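Local structure of malic enzyme (Entamoeba histolytica, 3NV9) at residues Arg183-Pro189 with Ala375-Thr379; Pro329-Pro335 with Thr348-Phe353; Asn355-Val361 with Asp402-Met408. The protein probably catalyses the oxidative decarboxylation of malate to pyruvate with NAD or NADP as acceptor, as a dimeric malic enzyme. All coordinates share one frame; numbering follows the deposited sequence.

Contact 1: residues Arg183-Pro189 with Ala375-Thr379; sequences RESCDIP and ARKIT. With SO4 (sulfate ion), chain C; SO4 (sulfate ion), chain I.
Ile378 O accepts from two side chains, the guanidinium of Arg183 and the amide of Gln196. Arg183 NH2 reaches it at 2.9 Å in a weak, bent bond (128° at the hydrogen). The Arg183 chain bends at chi3 (-75°), which turns its guanidinium edge to Ile378 O. Lys377 lies over one face of that group, its CG 4.0 Å above the plane and offset toward the rim. Arg183 NH1 donates to O3 of a sulfate, probably from the crystallisation liquor, at 3.0 Å, and NH2 gives a second, weak bond to O2 of the same ion. Asp380 N donates to this sulfate too. A water accepts from both Arg183 NE and Ile378 N, and a second water probably links the Arg183 and Arg376 carbonyls. The contact joins the C-terminal end of helix 174-185 to the loop between helices 363-372 and 380-396. Thr379 is the N-cap of helix 380-396; its OG1 bonds Met382 N and Asp428. Pro189, just before strand 190-192, sets its ring against the loop backbone, CD 3.2 Å from Ala375 O. Pro189 CA makes a CH...O contact with Arg376 O at 3.2 Å. Arg376 points away and, with Arg432, holds another sulfate, its NH1 2.9 Å from O3 in a nearly straight bond (176°).

Contact 2: residues Pro329-Pro335 with Thr348-Phe353; sequences PVPEIYP and TGRGDF. With NA (sodium ion), chain J.
Neither segment has regular helix through its length, and their backbones stay apart, with Pro331 CA and Thr348 CA 6.3 Å from each other. Both loops follow neighbouring parallel strands, 322-325 and 345-348, of the Rossmann-type sheet in the NAD-binding domain. Side chains make most of the contact. Arg350 NH1 gives a weak bond to Pro329 O at 2.9 Å, and NH1 also bonds Thr29 OG1 of helix 21-43. Its chain bends at chi3 (55°), and Pro331 CD packs on Arg350 CD. The same guanidinium grips Asp352 side-on: NE meets OD1, and NH2 meets OD2 at 2.6 Å. Both carboxylate oxygens use their syn lone pairs, close to the guanidinium plane, so the salt bridge helps fix the rotation of Arg350. Phe353 CE2 lies over the centre of one guanidinium face. Pro335 CG sits over one face of the Phe353 ring, 4.0 Å from its centroid, as a CH-pi contact. The Tyr334 ring meets Phe353 obliquely, with planes at 61°. Pro67 of the second subunit packs on Arg350, and Gly349 O accepts from Thr66 of that subunit. Thr348 OG1 accepts from Arg350 N in an ST turn. The sodium ion is bound by Thr348 OG1 and Arg350 O, each at 2.7 Å, and by Pro354 O.

Contact 3: residues Asn355-Val361 with Asp402-Met408; sequences NQVNNSV and DNIIGTM
Asn355 and Ile404 cross at about a right angle, the amide of one lying against CG1 and CG2 of the other. Asn355 OD1 accepts from Ile404 N at 2.8 Å, with the donor tilted 28° from the carbonyl plane. The Asn355 CG is anti to the carbonyl carbon (chi1 -58°), which carries the amide across to the facing loop. Its ND2 is held by Pro401 O and Val346 O, so both ends of the amide are fixed. A water accepts from Asn355 N and donates to Asp402 O. Val357 and Ile405 also cross near a right angle, CG2 of the valine 4.0 Å from CD1 of the isoleucine. Ile405 CG2 rests 3.6 Å from Gln356 O. A second water donates to Gln356 O and to Gly406 O. The contact joins the loop after strand 345-348, the outermost strand of the Rossmann-type sheet within this chain, to the loop between helices 380-396 and 413-428. Helix 193-213 packs on it through Val201, Thr202 and Leu212. Val361 points toward the other loop, with CG2 4.1 Å from Met408 CG. Met408 bends at chi3 (-82°), and its SD lies 3.2 Å from Ser360 OG. Leu123 of helix 114-128 touches both Ser360 and Met408, while Phe61 of the second subunit packs on Met408. Asn358 OD1 accepts from Ser360 N in an Asx turn, and Tyr65 OH of the second subunit bonds the same oxygen.

Contacts 2 and 3 are neighbours, with centres 12 Å apart, and both touch the second subunit. They share the chain that leaves strand 345-348: Thr348 O is 2.8 Å from Val357 N, a probable hydrogen bond. Contact 3 is the more buried and mixes aliphatic packing with bridging waters. Contact 2 is partly buried and combines proline and aromatic packing with a salt bridge and the sodium site. Contact 1 is separate, about 20 Å from contact 2 and 11 Å from contact 3 between nearest atoms. It touches no other subunit. Its more exposed arginines meet sulfates, and it lies across the chain's centre from contact 2.

Contact 1: residues Arg183-Pro189 with Ala375-Thr379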
loop_
_atom_site.group_PDB
_atom_site.type_symbol
_atom_site.label_atom_id
_atom_site.label_comp_id
_atom_site.label_asym_id
_atom_site.label_seq_id
_atom_site.Cartn_x
_atom_site.Cartn_y
_atom_site.Cartn_z
ATOM N N ARG A 183 15.940 1.644 -13.241
ATOM C CA ARG A 183 15.934 3.083 -13.389
ATOM C C ARG A 183 15.776 3.513 -14.862
ATOM O O ARG A 183 15.308 4.592 -15.142
ATOM C CB ARG A 183 17.150 3.703 -12.693
ATOM C CG ARG A 183 18.345 3.946 -13.532
ATOM C CD ARG A 183 19.478 4.295 -12.608
ATOM N NE ARG A 183 19.362 5.658 -12.064
ATOM C CZ ARG A 183 20.206 6.655 -12.366
ATOM N NH1 ARG A 183 21.207 6.421 -13.216
ATOM N NH2 ARG A 183 20.063 7.874 -11.822
ATOM N N GLU A 184 16.119 2.631 -15.797
ATOM C CA GLU A 184 16.053 2.956 -17.221
ATOM C C GLU A 184 14.765 2.488 -17.803
ATOM O O GLU A 184 14.176 3.191 -18.657
ATOM C CB GLU A 184 17.274 2.412 -17.978
ATOM C CG GLU A 184 18.591 3.068 -17.490
ATOM C CD GLU A 184 18.621 4.624 -17.664
ATOM O OE1 GLU A 184 17.859 5.182 -18.515
ATOM O OE2 GLU A 184 19.422 5.282 -16.941
ATOM N N SER A 185 14.262 1.355 -17.313
ATOM C CA SER A 185 13.033 0.827 -17.901
ATOM C C SER A 185 11.708 1.357 -17.386
ATOM O O SER A 185 10.715 1.262 -18.115
ATOM C CB SER A 185 13.001 -0.714 -17.911
ATOM O OG SER A 185 13.339 -1.268 -16.666
ATOM N N CYS A 186 11.644 1.833 -16.131
ATOM C CA CYS A 186 10.343 2.186 -15.565
ATOM C C CYS A 186 10.019 3.617 -15.935
ATOM O O CYS A 186 10.910 4.387 -16.185
ATOM C CB CYS A 186 10.327 1.952 -14.047
ATOM S SG CYS A 186 10.507 0.174 -13.598
ATOM N N ASP A 187 8.740 3.945 -15.994
ATOM C CA ASP A 187 8.246 5.259 -16.392
ATOM C C ASP A 187 8.067 6.224 -15.185
ATOM O O ASP A 187 7.625 7.371 -15.339
ATOM C CB ASP A 187 6.959 5.111 -17.224
ATOM C CG ASP A 187 7.241 4.650 -18.712
ATOM O OD1 ASP A 187 8.378 4.847 -19.260
ATOM O OD2 ASP A 187 6.317 4.078 -19.351
ATOM N N ILE A 188 8.421 5.715 -14.007
ATOM C CA ILE A 188 8.589 6.438 -12.748
ATOM C C ILE A 188 10.058 6.320 -12.281
ATOM O O ILE A 188 10.794 5.450 -12.731
ATOM C CB ILE A 188 7.643 5.942 -11.616
ATOM C CG1 ILE A 188 7.895 4.460 -11.303
ATOM C CG2 ILE A 188 6.204 6.211 -11.997
ATOM C CD1 ILE A 188 7.006 3.860 -10.205
ATOM N N PRO A 189 10.503 7.247 -11.422
ATOM C CA PRO A 189 11.814 7.161 -10.806
ATOM C C PRO A 189 11.985 5.960 -9.859
ATOM O O PRO A 189 11.134 5.729 -8.979
ATOM C CB PRO A 189 11.903 8.466 -9.975
ATOM C CG PRO A 189 10.512 8.812 -9.696
ATOM C CD PRO A 189 9.781 8.450 -10.988
ATOM N N ALA A 375 10.561 13.918 -11.571
ATOM C CA ALA A 375 11.843 13.493 -12.069
ATOM C C ALA A 375 11.768 12.052 -12.510
ATOM O O ALA A 375 11.121 11.186 -11.863
ATOM C CB ALA A 375 12.952 13.663 -11.050
ATOM N N ARG A 376 12.456 11.808 -13.610
ATOM C CA ARG A 376 12.520 10.492 -14.245
ATOM C C ARG A 376 13.448 9.581 -13.480
ATOM O O ARG A 376 13.189 8.390 -13.389
ATOM C CB ARG A 376 13.016 10.626 -15.696
ATOM C CG ARG A 376 12.040 11.345 -16.646
ATOM C CD ARG A 376 12.763 11.470 -18.018
ATOM N NE ARG A 376 12.216 12.500 -18.873
ATOM C CZ ARG A 376 11.175 12.317 -19.689
ATOM N NH1 ARG A 376 10.552 11.134 -19.739
ATOM N NH2 ARG A 376 10.748 13.328 -20.462
ATOM N N LYS A 377 14.503 10.135 -12.909
ATOM C CA LYS A 377 15.558 9.358 -12.245
ATOM C C LYS A 377 15.988 10.160 -11.026
ATOM O O LYS A 377 15.832 11.381 -11.056
ATOM C CB LYS A 377 16.789 9.267 -13.162
ATOM C CG LYS A 377 16.653 8.295 -14.336
ATOM C CD LYS A 377 17.568 8.651 -15.595
ATOM C CE LYS A 377 18.878 9.349 -15.194
ATOM N NZ LYS A 377 19.672 9.681 -16.417
ATOM N N ILE A 378 16.564 9.514 -9.995
ATOM C CA ILE A 378 17.236 10.265 -8.953
ATOM C C ILE A 378 18.667 10.322 -9.370
ATOM O O ILE A 378 19.358 9.300 -9.352
ATOM C CB ILE A 378 17.141 9.690 -7.472
ATOM C CG1 ILE A 378 15.700 9.466 -6.940
ATOM C CG2 ILE A 378 17.806 10.614 -6.519
ATOM C CD1 ILE A 378 14.620 10.426 -7.373
ATOM N N THR A 379 19.156 11.521 -9.724
ATOM C CA THR A 379 20.560 11.618 -10.195
ATOM C C THR A 379 21.446 11.810 -9.001
ATOM O O THR A 379 20.948 12.141 -7.932
ATOM C CB THR A 379 20.776 12.799 -11.145
ATOM O OG1 THR A 379 20.495 13.990 -10.415
ATOM C CG2 THR A 379 19.838 12.679 -12.341
HETATM S S SO4 C . 23.210 9.878 -13.106
HETATM O O1 SO4 C . 24.099 10.498 -14.060
HETATM O O2 SO4 C . 21.836 10.155 -13.518
HETATM O O3 SO4 C . 23.438 8.438 -13.100
HETATM O O4 SO4 C . 23.562 10.325 -11.781
HETATM S S SO4 I . 7.465 11.477 -20.535
HETATM O O1 SO4 I . 8.151 12.749 -20.285
HETATM O O2 SO4 I . 6.157 11.795 -21.107
HETATM O O3 SO4 I . 8.246 10.658 -21.461
HETATM O O4 SO4 I . 7.286 10.709 -19.306
HETATM O O HOH W 1 17.301 6.690 -10.175
HETATM O O HOH W 2 13.677 5.634 -13.024
#

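Contact 2: residues Pro329-Pro335 with Thr348-Phe353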
loop_
_atom_site.group_PDB
_atom_site.type_symbol
_atom_site.label_atom_id
_atom_site.label_comp_id
_atom_site.label_asym_id
_atom_site.label_seq_id
_atom_site.Cartn_x
_atom_site.Cartn_y
_atom_site.Cartn_z
ATOM N N PRO A 329 22.010 -2.713 14.145
ATOM C CA PRO A 329 21.558 -1.815 15.253
ATOM C C PRO A 329 22.696 -1.410 16.182
ATOM O O PRO A 329 22.550 -0.468 16.955
ATOM C CB PRO A 329 20.490 -2.649 15.976
ATOM C CG PRO A 329 20.942 -4.073 15.812
ATOM C CD PRO A 329 21.677 -4.123 14.424
ATOM N N VAL A 330 23.831 -2.114 16.101
ATOM C CA VAL A 330 25.021 -1.754 16.886
ATOM C C VAL A 330 26.105 -1.203 15.956
ATOM O O VAL A 330 26.501 -1.886 15.031
ATOM C CB VAL A 330 25.559 -2.981 17.650
ATOM C CG1 VAL A 330 26.735 -2.578 18.535
ATOM C CG2 VAL A 330 24.469 -3.608 18.464
ATOM N N PRO A 331 26.577 0.039 16.170
ATOM C CA PRO A 331 27.697 0.480 15.315
ATOM C C PRO A 331 29.023 -0.278 15.526
ATOM O O PRO A 331 29.245 -0.930 16.549
ATOM C CB PRO A 331 27.928 1.904 15.756
ATOM C CG PRO A 331 27.559 1.858 17.211
ATOM C CD PRO A 331 26.306 1.013 17.225
ATOM N N GLU A 332 29.908 -0.145 14.561
ATOM C CA GLU A 332 31.169 -0.864 14.575
ATOM C C GLU A 332 31.963 -0.641 15.867
ATOM O O GLU A 332 32.714 -1.508 16.289
ATOM C CB GLU A 332 31.972 -0.447 13.346
ATOM C CG GLU A 332 31.343 -0.929 12.058
ATOM C CD GLU A 332 30.335 0.060 11.445
ATOM O OE1 GLU A 332 29.652 0.846 12.177
ATOM O OE2 GLU A 332 30.198 -0.001 10.199
ATOM N N ILE A 333 31.813 0.530 16.456
ATOM C CA ILE A 333 32.420 0.848 17.708
ATOM C C ILE A 333 31.486 1.880 18.327
ATOM O O ILE A 333 30.879 2.655 17.607
ATOM C CB ILE A 333 33.899 1.398 17.567
ATOM C CG1 ILE A 333 34.693 1.087 18.830
ATOM C CG2 ILE A 333 33.919 2.928 17.344
ATOM C CD1 ILE A 333 36.103 1.743 18.900
ATOM N N TYR A 334 31.329 1.893 19.646
ATOM C CA TYR A 334 30.420 2.876 20.235
ATOM C C TYR A 334 31.112 4.239 20.349
ATOM O O TYR A 334 32.327 4.306 20.478
ATOM C CB TYR A 334 29.892 2.447 21.624
ATOM C CG TYR A 334 28.808 1.374 21.632
ATOM C CD1 TYR A 334 29.087 0.078 22.115
ATOM C CD2 TYR A 334 27.484 1.663 21.207
ATOM C CE1 TYR A 334 28.112 -0.904 22.175
ATOM C CE2 TYR A 334 26.464 0.682 21.253
ATOM C CZ TYR A 334 26.803 -0.598 21.746
ATOM O OH TYR A 334 25.852 -1.561 21.843
ATOM N N PRO A 335 30.331 5.324 20.294
ATOM C CA PRO A 335 30.870 6.692 20.398
ATOM C C PRO A 335 31.850 6.893 21.560
ATOM O O PRO A 335 32.914 7.475 21.341
ATOM C CB PRO A 335 29.601 7.558 20.602
ATOM C CG PRO A 335 28.507 6.784 19.836
ATOM C CD PRO A 335 28.916 5.300 19.852
ATOM N N THR A 348 26.883 7.842 14.199
ATOM C CA THR A 348 26.336 6.498 13.990
ATOM C C THR A 348 25.025 6.588 13.215
ATOM O O THR A 348 24.550 7.675 12.872
ATOM C CB THR A 348 26.111 5.702 15.344
ATOM O OG1 THR A 348 24.904 6.091 15.967
ATOM C CG2 THR A 348 27.213 5.893 16.327
ATOM N N GLY A 349 24.441 5.437 12.952
ATOM C CA GLY A 349 23.131 5.335 12.320
ATOM C C GLY A 349 21.966 5.497 13.278
ATOM O O GLY A 349 20.831 5.541 12.847
ATOM N N ARG A 350 22.232 5.643 14.561
ATOM C CA ARG A 350 21.193 5.620 15.601
ATOM C C ARG A 350 20.774 6.997 16.107
ATOM O O ARG A 350 21.614 7.885 16.252
ATOM C CB ARG A 350 21.687 4.784 16.802
ATOM C CG ARG A 350 21.916 3.356 16.453
ATOM C CD ARG A 350 22.698 2.558 17.494
ATOM N NE ARG A 350 22.071 2.626 18.806
ATOM C CZ ARG A 350 22.265 1.752 19.798
ATOM N NH1 ARG A 350 23.029 0.666 19.628
ATOM N NH2 ARG A 350 21.628 1.927 20.949
ATOM N N GLY A 351 19.495 7.164 16.449
ATOM C CA GLY A 351 19.037 8.407 17.084
ATOM C C GLY A 351 19.203 8.484 18.586
ATOM O O GLY A 351 18.769 9.450 19.210
ATOM N N ASP A 352 19.812 7.455 19.200
ATOM C CA ASP A 352 20.047 7.510 20.629
ATOM C C ASP A 352 21.468 7.917 20.991
ATOM O O ASP A 352 21.827 7.956 22.205
ATOM C CB ASP A 352 19.591 6.240 21.353
ATOM C CG ASP A 352 20.339 4.992 20.901
ATOM O OD1 ASP A 352 20.634 4.785 19.703
ATOM O OD2 ASP A 352 20.576 4.163 21.781
ATOM N N PHE A 353 22.251 8.228 19.959
ATOM C CA PHE A 353 23.591 8.821 20.098
ATOM C C PHE A 353 23.598 10.085 19.303
ATOM O O PHE A 353 22.823 10.208 18.378
ATOM C CB PHE A 353 24.703 7.900 19.554
ATOM C CG PHE A 353 24.865 6.652 20.347
ATOM C CD1 PHE A 353 25.217 6.709 21.687
ATOM C CD2 PHE A 353 24.615 5.397 19.765
ATOM C CE1 PHE A 353 25.305 5.509 22.483
ATOM C CE2 PHE A 353 24.721 4.174 20.535
ATOM C CZ PHE A 353 25.084 4.245 21.900
HETATM NA NA NA J . 24.209 8.687 15.945
#

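Contact 3: residues Asn355-Val361 with Asp402-Met408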
loop_
_atom_site.group_PDB
_atom_site.type_symbol
_atom_site.label_atom_id
_atom_site.label_comp_id
_atom_site.label_asym_id
_atom_site.label_seq_id
_atom_site.Cartn_x
_atom_site.Cartn_y
_atom_site.Cartn_z
ATOM N N ASN A 355 24.663 12.828 16.437
ATOM C CA ASN A 355 25.109 12.875 15.048
ATOM C C ASN A 355 24.566 11.683 14.284
ATOM O O ASN A 355 25.308 10.814 13.844
ATOM C CB ASN A 355 26.652 12.972 14.952
ATOM C CG ASN A 355 27.239 14.217 15.693
ATOM O OD1 ASN A 355 26.723 15.345 15.581
ATOM N ND2 ASN A 355 28.351 14.009 16.399
ATOM N N GLN A 356 23.243 11.618 14.158
ATOM C CA GLN A 356 22.625 10.478 13.467
ATOM C C GLN A 356 22.750 10.694 11.993
ATOM O O GLN A 356 22.024 11.517 11.397
ATOM C CB GLN A 356 21.155 10.246 13.839
ATOM C CG GLN A 356 20.544 9.081 12.995
ATOM C CD GLN A 356 19.168 8.615 13.458
ATOM O OE1 GLN A 356 18.810 7.437 13.298
ATOM N NE2 GLN A 356 18.406 9.514 14.049
ATOM N N VAL A 357 23.658 9.931 11.411
ATOM C CA VAL A 357 23.914 9.993 10.009
ATOM C C VAL A 357 23.206 8.779 9.447
ATOM O O VAL A 357 23.756 7.640 9.492
ATOM C CB VAL A 357 25.412 9.958 9.791
ATOM C CG1 VAL A 357 25.772 9.672 8.315
ATOM C CG2 VAL A 357 26.009 11.278 10.260
ATOM N N ASN A 358 21.972 9.005 8.972
ATOM C CA ASN A 358 21.047 7.943 8.552
ATOM C C ASN A 358 20.198 8.520 7.401
ATOM O O ASN A 358 19.800 9.721 7.472
ATOM C CB ASN A 358 20.125 7.544 9.730
ATOM C CG ASN A 358 19.313 6.272 9.461
ATOM O OD1 ASN A 358 18.352 6.243 8.629
ATOM N ND2 ASN A 358 19.700 5.180 10.166
ATOM N N ASN A 359 19.910 7.709 6.377
ATOM C CA ASN A 359 19.099 8.179 5.264
ATOM C C ASN A 359 17.697 8.807 5.587
ATOM O O ASN A 359 17.160 9.509 4.752
ATOM C CB ASN A 359 18.995 7.134 4.147
ATOM C CG ASN A 359 18.465 5.762 4.621
ATOM O OD1 ASN A 359 17.508 5.689 5.363
ATOM N ND2 ASN A 359 19.084 4.657 4.120
ATOM N N SER A 360 17.127 8.509 6.765
ATOM C CA SER A 360 15.847 9.026 7.180
ATOM C C SER A 360 15.849 10.548 7.183
ATOM O O SER A 360 14.821 11.192 7.156
ATOM C CB SER A 360 15.513 8.534 8.601
ATOM O OG SER A 360 16.487 8.969 9.555
ATOM N N VAL A 361 17.032 11.108 7.188
ATOM C CA VAL A 361 17.215 12.533 7.162
ATOM C C VAL A 361 17.520 13.101 5.724
ATOM O O VAL A 361 17.789 14.304 5.541
ATOM C CB VAL A 361 18.167 12.859 8.372
ATOM C CG1 VAL A 361 19.494 13.286 8.011
ATOM C CG2 VAL A 361 17.452 13.690 9.418
ATOM N N ASP A 402 29.225 17.641 18.614
ATOM C CA ASP A 402 28.132 16.769 18.967
ATOM C C ASP A 402 26.812 17.044 18.272
ATOM O O ASP A 402 25.778 16.510 18.672
ATOM C CB ASP A 402 27.887 16.785 20.462
ATOM C CG ASP A 402 29.059 16.229 21.241
ATOM O OD1 ASP A 402 29.738 15.253 20.801
ATOM O OD2 ASP A 402 29.299 16.805 22.316
ATOM N N ASN A 403 26.832 17.882 17.246
ATOM C CA ASN A 403 25.624 18.067 16.479
ATOM C C ASN A 403 25.981 18.619 15.118
ATOM O O ASN A 403 25.991 19.840 14.941
ATOM C CB ASN A 403 24.648 18.960 17.215
ATOM C CG ASN A 403 23.305 19.002 16.521
ATOM O OD1 ASN A 403 23.216 18.705 15.323
ATOM N ND2 ASN A 403 22.239 19.343 17.266
ATOM N N ILE A 404 26.265 17.714 14.166
ATOM C CA ILE A 404 26.827 18.086 12.850
ATOM C C ILE A 404 25.819 18.077 11.685
ATOM O O ILE A 404 26.176 18.436 10.557
ATOM C CB ILE A 404 27.991 17.133 12.437
ATOM C CG1 ILE A 404 27.469 15.704 12.156
ATOM C CG2 ILE A 404 29.135 17.092 13.532
ATOM C CD1 ILE A 404 28.598 14.764 11.635
ATOM N N ILE A 405 24.576 17.679 11.951
ATOM C CA ILE A 405 23.661 17.283 10.851
ATOM C C ILE A 405 22.235 17.523 11.332
ATOM O O ILE A 405 21.979 17.490 12.506
ATOM C CB ILE A 405 23.854 15.756 10.522
ATOM C CG1 ILE A 405 23.085 15.320 9.282
ATOM C CG2 ILE A 405 23.381 14.889 11.684
ATOM C CD1 ILE A 405 23.742 14.144 8.545
ATOM N N GLY A 406 21.291 17.743 10.446
ATOM C CA GLY A 406 19.910 17.917 10.902
ATOM C C GLY A 406 19.303 16.605 11.347
ATOM O O GLY A 406 19.687 15.513 10.860
ATOM N N THR A 407 18.319 16.706 12.223
ATOM C CA THR A 407 17.748 15.542 12.874
ATOM C C THR A 407 16.292 15.355 12.387
ATOM O O THR A 407 15.718 16.259 11.732
ATOM C CB THR A 407 17.804 15.670 14.440
ATOM O OG1 THR A 407 16.612 16.337 14.931
ATOM C CG2 THR A 407 19.082 16.427 14.893
ATOM N N MET A 408 15.750 14.178 12.678
ATOM C CA MET A 408 14.393 13.826 12.314
ATOM C C MET A 408 13.344 14.642 13.076
ATOM O O MET A 408 12.173 14.723 12.655
ATOM C CB MET A 408 14.109 12.328 12.516
ATOM C CG MET A 408 14.980 11.423 11.691
ATOM S SD MET A 408 14.302 9.753 11.790
ATOM C CE MET A 408 15.008 9.190 13.378
HETATM O O HOH W 3 23.480 15.214 17.304
HETATM O O HOH W 4 20.087 13.155 12.229
#